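Local coordinates for tapirin (Caldicellulosiruptor hydrothermalis, PDB 6N2C), which probably binds cellulose through its beta-helical C-terminal domain, a cell-adhesion module that also carries a zinc ion, at residues Y377-K382 against V395-I400; V391-C396 against K416-S421. All blocks are in the same frame, centred on the assembly; numbering follows the deposited sequence.

Contact 1 (Y377-K382 against V395-I400); sequences YCNNLK and VCSGTI
Two neighbouring coils turn the same corner here: Y377 and C378 pair with V395 and C396 before the bend and L381 with I400 after it, in two short parallel ladders whose register slips by one residue between them. C378 N bonds to V395 O at 2.9 Å, and C378 O accepts S397 N. Beyond the corner L381 N bonds to T399 O at 3.0 Å. Between the ladders a side chain joins in. N380 CG stands anti to the carbonyl carbon (chi1 -67°), and OD1 takes T399 N at 2.9 Å in the plane of the amide carbonyl. A water donates to the same OD1 and bonds to T399 OG1 as well, so two donors hold this oxygen. In the beta-helix fold such corner asparagines can stack from coil to coil, and N380 ND2 indeed bonds to N359 OD1 of the preceding coil. N379 OD1 lies 3.2 Å from G398 CA. On the outer face the Y377 ring runs beside V395, pointing the same way: CD2 meets V395 CB at 3.7 Å and CE2 meets V395 CG2 at 3.9 Å. Y356 lies against the same ring with its plane almost parallel, and V440 packs on V395. The buried inner face carries C378, C396, L381 and I400. With C396 SG anti to the backbone N (chi1 175°), the sulfur approaches L381 CB, which also rests 4.2 Å from I400 CG1.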
ATOM      1  N   TYR A 377      -2.804  -4.990 -25.166  1.00 15.76           N
ATOM      2  CA  TYR A 377      -3.370  -6.277 -25.460  1.00 16.39           C
ATOM      3  C   TYR A 377      -4.676  -6.433 -24.645  1.00 18.20           C
ATOM      4  O   TYR A 377      -4.655  -6.239 -23.432  1.00 19.96           O
ATOM      5  CB  TYR A 377      -2.402  -7.432 -25.033  1.00 18.31           C
ATOM      6  CG  TYR A 377      -1.104  -7.469 -25.695  1.00 17.19           C
ATOM      7  CD1 TYR A 377      -0.046  -6.724 -25.281  1.00 16.33           C
ATOM      8  CD2 TYR A 377      -0.937  -8.281 -26.810  1.00 20.63           C
ATOM      9  CE1 TYR A 377       1.165  -6.733 -25.920  1.00 20.51           C
ATOM     10  CE2 TYR A 377       0.263  -8.330 -27.456  1.00 22.57           C
ATOM     11  CZ  TYR A 377       1.313  -7.590 -27.024  1.00 21.66           C
ATOM     12  OH  TYR A 377       2.504  -7.628 -27.710  1.00 26.07           O
ATOM     13  N   CYS A 378      -5.767  -6.780 -25.311  1.00 16.94           N
ATOM     14  CA  CYS A 378      -7.016  -7.085 -24.667  1.00 17.07           C
ATOM     15  C   CYS A 378      -7.780  -8.244 -25.293  1.00 19.20           C
ATOM     16  O   CYS A 378      -7.608  -8.573 -26.495  1.00 18.72           O
ATOM     17  CB  CYS A 378      -7.905  -5.824 -24.496  1.00 20.07           C
ATOM     18  SG  CYS A 378      -8.441  -5.178 -26.098  1.00 21.77           S
ATOM     19  N   ASN A 379      -8.678  -8.834 -24.495  1.00 16.28           N
ATOM     20  CA  ASN A 379      -9.640  -9.766 -25.033  1.00 23.05           C
ATOM     21  C   ASN A 379     -10.820  -9.023 -25.679  1.00 24.16           C
ATOM     22  O   ASN A 379     -11.098  -9.196 -26.875  1.00 24.51           O
ATOM     23  CB  ASN A 379     -10.108 -10.743 -23.972  1.00 23.87           C
ATOM     24  CG  ASN A 379     -11.311 -11.599 -24.481  1.00 32.14           C
ATOM     25  OD1 ASN A 379     -11.358 -11.979 -25.658  1.00 37.28           O
ATOM     26  ND2 ASN A 379     -12.213 -11.958 -23.579  1.00 36.83           N
ATOM     27  N   ASN A 380     -11.467  -8.115 -24.933  1.00 20.30           N
ATOM     28  CA  ASN A 380     -12.512  -7.321 -25.506  1.00 21.46           C
ATOM     29  C   ASN A 380     -12.155  -5.864 -25.367  1.00 20.61           C
ATOM     30  O   ASN A 380     -11.654  -5.441 -24.314  1.00 20.28           O
ATOM     31  CB  ASN A 380     -13.851  -7.620 -24.859  1.00 19.85           C
ATOM     32  CG  ASN A 380     -14.345  -9.021 -25.150  1.00 26.35           C
ATOM     33  OD1 ASN A 380     -14.301  -9.521 -26.285  1.00 21.36           O
ATOM     34  ND2 ASN A 380     -14.883  -9.669 -24.100  1.00 31.54           N
ATOM     35  N   LEU A 381     -12.441  -5.094 -26.422  1.00 21.33           N
ATOM     36  CA  LEU A 381     -12.245  -3.643 -26.470  1.00 18.87           C
ATOM     37  C   LEU A 381     -13.589  -2.988 -26.681  1.00 21.36           C
ATOM     38  O   LEU A 381     -14.266  -3.325 -27.660  1.00 19.09           O
ATOM     39  CB  LEU A 381     -11.385  -3.270 -27.610  1.00 20.40           C
ATOM     40  CG  LEU A 381     -11.099  -1.759 -27.864  1.00 21.53           C
ATOM     41  CD1 LEU A 381     -10.432  -1.181 -26.659  1.00 21.34           C
ATOM     42  CD2 LEU A 381     -10.218  -1.532 -29.041  1.00 23.03           C
ATOM     43  N   LYS A 382     -13.989  -2.071 -25.782  1.00 18.50           N
ATOM     44  CA  LYS A 382     -15.209  -1.262 -25.944  1.00 20.92           C
ATOM     45  C   LYS A 382     -14.829   0.191 -25.997  1.00 19.82           C
ATOM     46  O   LYS A 382     -14.123   0.671 -25.120  1.00 22.61           O
ATOM     47  CB  LYS A 382     -16.217  -1.473 -24.807  1.00 22.21           C
ATOM     48  CG  LYS A 382     -17.489  -0.646 -24.930  1.00 25.40           C
ATOM     49  CD  LYS A 382     -18.440  -1.013 -23.806  1.00 28.12           C
ATOM     50  CE  LYS A 382     -19.720  -0.224 -23.824  1.00 31.75           C
ATOM     51  NZ  LYS A 382     -20.616  -0.399 -25.050  1.00 33.65           N
ATOM     52  N   VAL A 395      -3.924  -4.945 -29.774  1.00 19.05           N
ATOM     53  CA  VAL A 395      -4.209  -6.322 -30.121  1.00 19.22           C
ATOM     54  C   VAL A 395      -5.477  -6.688 -29.436  1.00 20.03           C
ATOM     55  O   VAL A 395      -5.546  -6.610 -28.223  1.00 21.25           O
ATOM     56  CB  VAL A 395      -3.040  -7.234 -29.655  1.00 21.24           C
ATOM     57  CG1 VAL A 395      -3.370  -8.698 -29.888  1.00 22.39           C
ATOM     58  CG2 VAL A 395      -1.797  -6.876 -30.425  1.00 22.74           C
ATOM     59  N   CYS A 396      -6.505  -7.140 -30.149  1.00 18.33           N
ATOM     60  CA  CYS A 396      -7.734  -7.508 -29.523  1.00 20.12           C
ATOM     61  C   CYS A 396      -8.033  -8.964 -29.991  1.00 22.63           C
ATOM     62  O   CYS A 396      -8.306  -9.178 -31.177  1.00 20.51           O
ATOM     63  CB  CYS A 396      -8.894  -6.572 -29.907  1.00 19.94           C
ATOM     64  SG  CYS A 396     -10.466  -7.092 -29.236  1.00 22.41           S
ATOM     65  N   SER A 397      -8.032  -9.953 -29.083  1.00 18.72           N
ATOM     66  CA  SER A 397      -8.312 -11.355 -29.460  1.00 19.93           C
ATOM     67  C   SER A 397      -9.755 -11.705 -29.451  1.00 20.19           C
ATOM     68  O   SER A 397     -10.132 -12.768 -29.977  1.00 23.89           O
ATOM     69  CB  SER A 397      -7.586 -12.250 -28.472  1.00 21.65           C
ATOM     70  OG  SER A 397      -8.071 -11.939 -27.149  1.00 20.90           O
ATOM     71  N   GLY A 398     -10.645 -10.859 -28.855  1.00 17.78           N
ATOM     72  CA  GLY A 398     -12.044 -11.172 -28.703  1.00 19.99           C
ATOM     73  C   GLY A 398     -12.877 -10.317 -29.628  1.00 22.12           C
ATOM     74  O   GLY A 398     -12.738 -10.420 -30.827  1.00 21.23           O
ATOM     75  N   THR A 399     -13.681  -9.403 -29.075  1.00 17.83           N
ATOM     76  CA  THR A 399     -14.575  -8.596 -29.892  1.00 18.46           C
ATOM     77  C   THR A 399     -14.286  -7.124 -29.579  1.00 17.91           C
ATOM     78  O   THR A 399     -14.066  -6.725 -28.400  1.00 17.77           O
ATOM     79  CB  THR A 399     -15.999  -8.977 -29.475  1.00 21.52           C
ATOM     80  OG1 THR A 399     -16.212 -10.372 -29.815  1.00 23.02           O
ATOM     81  CG2 THR A 399     -17.014  -8.116 -30.147  1.00 23.00           C
ATOM     82  N   ILE A 400     -14.353  -6.300 -30.615  1.00 18.75           N
ATOM     83  CA  ILE A 400     -14.312  -4.828 -30.493  1.00 20.39           C
ATOM     84  C   ILE A 400     -15.763  -4.371 -30.647  1.00 21.12           C
ATOM     85  O   ILE A 400     -16.423  -4.660 -31.699  1.00 21.32           O
ATOM     86  CB  ILE A 400     -13.478  -4.201 -31.591  1.00 21.26           C
ATOM     87  CG1 ILE A 400     -12.053  -4.652 -31.482  1.00 21.53           C
ATOM     88  CG2 ILE A 400     -13.499  -2.672 -31.549  1.00 21.07           C
ATOM     89  CD1 ILE A 400     -11.070  -4.100 -32.464  1.00 21.95           C
TER
HETATM   90  O   HOH W   1     -15.450 -11.675 -27.298  0.94 45.29           O

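Contact 2 (V391-C396 against K416-S421); sequences VKKIVC and KIECRS
The R420 guanidinium has S421 CB over one face, 3.8 Å above the plane and displaced toward the rim, while NE and NH2 at its edge turn to the corner of the preceding coil; the R420 backbone N crosses to C396 O. The second flat group, the E418 carboxylate, is shared between an ammonium and an amide: OE1 faces K393 NZ and OE2 accepts N437 ND2. The two segments belong to neighbouring coils of the beta-helix, whose strands 393-396 and 416-419 run parallel within 10°, their axes 4.7 Å apart. I394 N to K416 O, E418 N to I394 O and C396 N to E418 O make the ladder. On the outer face K393 is fully extended, with CG anti to the backbone N (chi1 -178°). The K393 and E418 side chains cross obliquely, and K393 NZ forms a salt bridge to E418 OE1 at 3.2 Å that counts as a weak hydrogen bond. K416 runs beside K393 in the same direction, its chain bent at chi3 and chi4, with K416 CG 4.0 Å from K393 CE. K393 NZ and K416 NZ stay 5.1 Å apart; the E418 carboxylate probably eases their repulsion. A water accepts from K393 NZ and, weakly, from K416 NZ. On the buried face I394 CB sits 4.3 Å from I417 CG1, and farther along the same face C396 CB meets C419 CB at 4.2 Å.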
ATOM      1  N   VAL A 391      -1.768   5.682 -29.280  1.00 20.90           N
ATOM      2  CA  VAL A 391      -0.995   4.527 -28.941  1.00 22.13           C
ATOM      3  C   VAL A 391      -0.272   3.979 -30.120  1.00 24.16           C
ATOM      4  O   VAL A 391      -0.480   4.447 -31.261  1.00 24.65           O
ATOM      5  CB  VAL A 391      -1.866   3.423 -28.322  1.00 23.42           C
ATOM      6  CG1 VAL A 391      -2.667   3.992 -27.171  1.00 23.17           C
ATOM      7  CG2 VAL A 391      -2.877   2.864 -29.323  1.00 23.94           C
ATOM      8  N   LYS A 392       0.597   3.002 -29.875  1.00 20.77           N
ATOM      9  CA  LYS A 392       1.320   2.386 -30.997  1.00 22.12           C
ATOM     10  C   LYS A 392       0.554   1.221 -31.605  1.00 23.08           C
ATOM     11  O   LYS A 392       0.437   1.129 -32.827  1.00 21.92           O
ATOM     12  CB  LYS A 392       2.689   1.987 -30.533  1.00 23.79           C
ATOM     13  CG  LYS A 392       3.577   1.362 -31.614  1.00 26.11           C
ATOM     14  CD  LYS A 392       5.046   1.359 -31.228  1.00 23.51           C
ATOM     15  CE  LYS A 392       5.406   0.155 -30.383  1.00 26.32           C
ATOM     16  NZ  LYS A 392       6.810   0.249 -29.883  1.00 26.59           N
ATOM     17  N   LYS A 393       0.123   0.268 -30.797  1.00 20.84           N
ATOM     18  CA  LYS A 393      -0.579  -0.911 -31.303  1.00 20.89           C
ATOM     19  C   LYS A 393      -1.603  -1.407 -30.318  1.00 19.60           C
ATOM     20  O   LYS A 393      -1.394  -1.352 -29.109  1.00 20.07           O
ATOM     21  CB  LYS A 393       0.411  -2.067 -31.622  1.00 20.36           C
ATOM     22  CG  LYS A 393      -0.181  -3.343 -32.201  1.00 23.25           C
ATOM     23  CD  LYS A 393       0.882  -4.408 -32.458  1.00 27.19           C
ATOM     24  CE  LYS A 393       0.343  -5.533 -33.306  1.00 29.58           C
ATOM     25  NZ  LYS A 393       1.386  -6.617 -33.459  1.00 37.07           N
ATOM     26  N   ILE A 394      -2.737  -1.874 -30.840  1.00 20.60           N
ATOM     27  CA  ILE A 394      -3.718  -2.576 -30.018  1.00 19.66           C
ATOM     28  C   ILE A 394      -3.885  -3.953 -30.636  1.00 21.69           C
ATOM     29  O   ILE A 394      -4.054  -4.109 -31.856  1.00 18.30           O
ATOM     30  CB  ILE A 394      -5.043  -1.837 -29.953  1.00 19.39           C
ATOM     31  CG1 ILE A 394      -4.854  -0.410 -29.415  1.00 21.07           C
ATOM     32  CG2 ILE A 394      -6.134  -2.618 -29.232  1.00 18.92           C
ATOM     33  CD1 ILE A 394      -6.102   0.467 -29.460  1.00 21.06           C
ATOM     34  N   VAL A 395      -3.924  -4.945 -29.774  1.00 19.05           N
ATOM     35  CA  VAL A 395      -4.209  -6.322 -30.121  1.00 19.22           C
ATOM     36  C   VAL A 395      -5.477  -6.688 -29.436  1.00 20.03           C
ATOM     37  O   VAL A 395      -5.546  -6.610 -28.223  1.00 21.25           O
ATOM     38  CB  VAL A 395      -3.040  -7.234 -29.655  1.00 21.24           C
ATOM     39  CG1 VAL A 395      -3.370  -8.698 -29.888  1.00 22.39           C
ATOM     40  CG2 VAL A 395      -1.797  -6.876 -30.425  1.00 22.74           C
ATOM     41  N   CYS A 396      -6.505  -7.140 -30.149  1.00 18.33           N
ATOM     42  CA  CYS A 396      -7.734  -7.508 -29.523  1.00 20.12           C
ATOM     43  C   CYS A 396      -8.033  -8.964 -29.991  1.00 22.63           C
ATOM     44  O   CYS A 396      -8.306  -9.178 -31.177  1.00 20.51           O
ATOM     45  CB  CYS A 396      -8.894  -6.572 -29.907  1.00 19.94           C
ATOM     46  SG  CYS A 396     -10.466  -7.092 -29.236  1.00 22.41           S
ATOM     47  N   LYS A 416      -0.982  -0.519 -35.728  1.00 23.47           N
ATOM     48  CA  LYS A 416      -2.225  -1.118 -36.154  1.00 21.91           C
ATOM     49  C   LYS A 416      -3.083  -1.526 -34.997  1.00 21.86           C
ATOM     50  O   LYS A 416      -2.583  -1.624 -33.846  1.00 20.59           O
ATOM     51  CB  LYS A 416      -1.959  -2.354 -37.060  1.00 27.37           C
ATOM     52  CG  LYS A 416      -1.288  -3.573 -36.357  1.00 26.05           C
ATOM     53  CD  LYS A 416      -1.157  -4.777 -37.266  1.00 28.72           C
ATOM     54  CE  LYS A 416      -0.137  -4.542 -38.374  1.00 30.38           C
ATOM     55  NZ  LYS A 416       1.286  -4.333 -37.969  1.00 31.54           N
ATOM     56  N   ILE A 417      -4.360  -1.777 -35.304  1.00 19.49           N
ATOM     57  CA  ILE A 417      -5.261  -2.456 -34.402  1.00 19.39           C
ATOM     58  C   ILE A 417      -5.406  -3.842 -35.026  1.00 20.51           C
ATOM     59  O   ILE A 417      -6.153  -4.031 -36.021  1.00 21.45           O
ATOM     60  CB  ILE A 417      -6.594  -1.746 -34.245  1.00 20.13           C
ATOM     61  CG1 ILE A 417      -6.407  -0.321 -33.683  1.00 22.50           C
ATOM     62  CG2 ILE A 417      -7.600  -2.585 -33.436  1.00 21.13           C
ATOM     63  CD1 ILE A 417      -7.645   0.554 -33.783  1.00 22.34           C
ATOM     64  N   GLU A 418      -4.747  -4.839 -34.426  1.00 19.15           N
ATOM     65  CA  GLU A 418      -4.778  -6.202 -34.910  1.00 17.98           C
ATOM     66  C   GLU A 418      -5.836  -6.941 -34.153  1.00 20.87           C
ATOM     67  O   GLU A 418      -5.804  -6.990 -32.914  1.00 20.90           O
ATOM     68  CB  GLU A 418      -3.405  -6.832 -34.684  1.00 21.24           C
ATOM     69  CG  GLU A 418      -3.316  -8.269 -35.200  1.00 23.92           C
ATOM     70  CD  GLU A 418      -1.985  -8.942 -35.004  1.00 30.27           C
ATOM     71  OE1 GLU A 418      -1.155  -8.338 -34.330  1.00 30.58           O
ATOM     72  OE2 GLU A 418      -1.786 -10.099 -35.544  1.00 28.83           O
ATOM     73  N   CYS A 419      -6.806  -7.474 -34.853  1.00 18.62           N
ATOM     74  CA  CYS A 419      -7.992  -7.993 -34.171  1.00 19.11           C
ATOM     75  C   CYS A 419      -8.519  -9.249 -34.880  1.00 21.31           C
ATOM     76  O   CYS A 419      -8.286  -9.450 -36.063  1.00 22.35           O
ATOM     77  CB  CYS A 419      -9.001  -6.900 -34.068  1.00 21.99           C
ATOM     78  SG  CYS A 419      -9.615  -6.267 -35.677  1.00 23.31           S
ATOM     79  N   ARG A 420      -9.156 -10.085 -34.115  1.00 20.73           N
ATOM     80  CA  ARG A 420      -9.747 -11.337 -34.593  1.00 20.86           C
ATOM     81  C   ARG A 420     -10.761 -11.058 -35.702  1.00 22.99           C
ATOM     82  O   ARG A 420     -10.796 -11.775 -36.718  1.00 23.70           O
ATOM     83  CB  ARG A 420     -10.352 -12.053 -33.393  1.00 23.51           C
ATOM     84  CG  ARG A 420     -11.192 -13.295 -33.773  1.00 23.55           C
ATOM     85  CD  ARG A 420     -12.056 -13.769 -32.644  1.00 24.58           C
ATOM     86  NE  ARG A 420     -13.165 -12.885 -32.307  1.00 25.15           N
ATOM     87  CZ  ARG A 420     -14.361 -12.836 -32.899  1.00 28.14           C
ATOM     88  NH1 ARG A 420     -14.703 -13.631 -33.960  1.00 27.29           N
ATOM     89  NH2 ARG A 420     -15.248 -11.963 -32.441  1.00 28.75           N
ATOM     90  N   SER A 421     -11.566  -9.978 -35.538  1.00 22.22           N
ATOM     91  CA  SER A 421     -12.705  -9.679 -36.422  1.00 21.24           C
ATOM     92  C   SER A 421     -12.834  -8.156 -36.455  1.00 24.00           C
ATOM     93  O   SER A 421     -13.053  -7.498 -35.412  1.00 22.89           O
ATOM     94  CB  SER A 421     -13.967 -10.313 -35.935  1.00 24.19           C
ATOM     95  OG  SER A 421     -15.050 -10.116 -36.838  1.00 26.75           O
TER
HETATM   96  O   HOH W   2       3.065  -5.071 -35.319  1.00 33.61           O

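Overall arrangement
Contacts 1 and 2 join three successive coils, with strand 393-396 in the middle: V395 and C396 belong to both, and the contact centres are about 8 Å apart. R420 of contact 2 bridges back to the corner of contact 1, its NE 2.9 Å from G398 O and its NH2 3.2 Å from T399 OG1, both probable hydrogen bonds. Inside the coil, I400 CD1 packs 3.8 Å from C419 CB. On the outside, V440 touches both V395 and E418. Both contacts lie away from the zinc ion bound by H530, D532 and E551, whose strands 530-532 and 548-552 stand at the other end of the coil stack.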